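Local coordinates for extracellular haem-binding protein (Streptomyces reticuli, PDB 3FPW), which binds and degrades haem outside the cell and, as an oligomer, interacts with its cognate two-component sensor kinase, at the interface of chains A and B. Residues are numbered along the deposited sequence; one frame, centred on the assembly and turned at random. Chains: chain A/B, Extracellular haem-binding protein.

The interface of chains A and B. Residues chain A 62, 64, 96, 98; chain B 62, 64, 96, 98.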
loop_
_atom_site.group_PDB
_atom_site.type_symbol
_atom_site.label_atom_id
_atom_site.label_comp_id
_atom_site.label_asym_id
_atom_site.label_seq_id
_atom_site.Cartn_x
_atom_site.Cartn_y
_atom_site.Cartn_z
ATOM N N SER A 62 -21.647 -21.140 6.903
ATOM C CA SER A 62 -20.326 -21.717 6.674
ATOM C C SER A 62 -19.763 -22.235 8.000
ATOM O O SER A 62 -20.237 -21.855 9.060
ATOM C CB SER A 62 -19.408 -20.665 6.086
ATOM O OG SER A 62 -19.360 -19.599 6.982
ATOM N N HIS A 64 -16.351 -23.080 10.572
ATOM C CA HIS A 64 -15.042 -22.535 10.970
ATOM C C HIS A 64 -14.455 -23.267 12.153
ATOM O O HIS A 64 -15.199 -23.818 12.975
ATOM C CB HIS A 64 -15.269 -21.103 11.423
ATOM C CG HIS A 64 -15.975 -20.298 10.395
ATOM N ND1 HIS A 64 -15.296 -19.616 9.411
ATOM C CD2 HIS A 64 -17.295 -20.137 10.133
ATOM C CE1 HIS A 64 -16.172 -19.034 8.608
ATOM N NE2 HIS A 64 -17.389 -19.341 9.024
ATOM N N ASN A 96 -12.211 -18.074 4.782
ATOM C CA ASN A 96 -12.705 -16.792 4.276
ATOM C C ASN A 96 -11.677 -15.694 4.229
ATOM O O ASN A 96 -11.954 -14.643 3.663
ATOM C CB ASN A 96 -13.841 -16.256 5.193
ATOM C CG ASN A 96 -13.348 -15.847 6.608
ATOM O OD1 ASN A 96 -12.158 -15.565 6.828
ATOM N ND2 ASN A 96 -14.284 -15.781 7.553
ATOM N N ASN A 98 -9.497 -14.601 6.369
ATOM C CA ASN A 98 -9.084 -13.851 7.584
ATOM C C ASN A 98 -8.077 -14.594 8.451
ATOM O O ASN A 98 -8.239 -15.793 8.720
ATOM C CB ASN A 98 -10.281 -13.518 8.493
ATOM C CG ASN A 98 -11.227 -12.498 7.876
ATOM O OD1 ASN A 98 -10.846 -11.728 7.000
ATOM N ND2 ASN A 98 -12.483 -12.499 8.346
ATOM N N SER B 62 -21.119 -19.875 11.050
ATOM C CA SER B 62 -21.615 -18.507 10.934
ATOM C C SER B 62 -22.646 -18.439 9.805
ATOM O O SER B 62 -22.702 -19.326 8.966
ATOM C CB SER B 62 -20.459 -17.570 10.651
ATOM O OG SER B 62 -19.845 -18.001 9.477
ATOM N N HIS B 64 -24.607 -16.200 6.623
ATOM C CA HIS B 64 -24.328 -15.223 5.558
ATOM C C HIS B 64 -25.498 -15.051 4.619
ATOM O O HIS B 64 -26.297 -15.980 4.446
ATOM C CB HIS B 64 -23.188 -15.780 4.722
ATOM C CG HIS B 64 -22.007 -16.129 5.551
ATOM N ND1 HIS B 64 -21.020 -15.213 5.835
ATOM C CD2 HIS B 64 -21.695 -17.256 6.235
ATOM C CE1 HIS B 64 -20.125 -15.777 6.630
ATOM N NE2 HIS B 64 -20.517 -17.014 6.890
ATOM N N ASN B 96 -17.896 -10.800 7.858
ATOM C CA ASN B 96 -16.498 -11.215 7.984
ATOM C C ASN B 96 -15.521 -10.390 7.189
ATOM O O ASN B 96 -14.319 -10.555 7.367
ATOM C CB ASN B 96 -16.322 -12.672 7.470
ATOM C CG ASN B 96 -16.538 -12.815 5.938
ATOM O OD1 ASN B 96 -16.422 -11.845 5.170
ATOM N ND2 ASN B 96 -16.813 -14.042 5.501
ATOM N N ASN B 98 -15.478 -9.351 4.116
ATOM C CA ASN B 98 -15.297 -9.532 2.652
ATOM C C ASN B 98 -16.370 -8.852 1.813
ATOM O O ASN B 98 -17.568 -8.957 2.114
ATOM C CB ASN B 98 -15.302 -11.017 2.247
ATOM C CG ASN B 98 -14.078 -11.770 2.747
ATOM O OD1 ASN B 98 -13.040 -11.180 3.028
ATOM N ND2 ASN B 98 -14.209 -13.101 2.860
HETATM O O HOH W 1 -17.008 -16.289 7.184
HETATM O O HOH W 2 -10.519 -11.673 4.199
HETATM O O HOH W 3 -11.882 -9.811 5.205
#
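An antiparallel bridge between the two copies of strand 59-65 pairs A:Ser62 with B:Ser62 on the two-fold axis of this homodimeric contact, which probably helps build the oligomer the protein needs to meet its sensor kinase. A:Ser62 N donates to B:Ser62 O at 2.9 Å, and B:Ser62 N returns the bond to A:Ser62 O. With chi1 at 58°, A:Ser62 OG sits between its own backbone N and carbonyl carbon, and there it meets the ring nitrogen B:His64 NE2 at 2.8 Å. The same hydroxyl also bonds A:His64 NE2 on its own strand. A:Ser62 OG also lies 3.0 Å from B:Ser62 OG, close enough for a hydrogen bond, but this closed cluster of two hydroxyls and two NE2 atoms has too few protons to make every contact a full bond at once.

A second pair of reciprocal bonds links the 96-98 loops. The amide A:Asn98 ND2 donates to the backbone carbonyl B:Asn96 O at 2.8 Å; 176° at the hydrogen shows a nearly straight bond, using a lone pair in the carbonyl plane. A:Asn98 OD1 and B:Asn98 OD1 share waters 2 and 3. An alanine in place of A:Asn98 would probably leave B:Asn96 O without this donor and both waters without one acceptor. Within chain A, as in chain B, A:Asn98 N bonds A:Asn96 OD1, fixing the A:Asn96 amide so that A:Asn96 ND2 points to water 1, 2.8 Å away and equally bonded by B:Asn96 ND2.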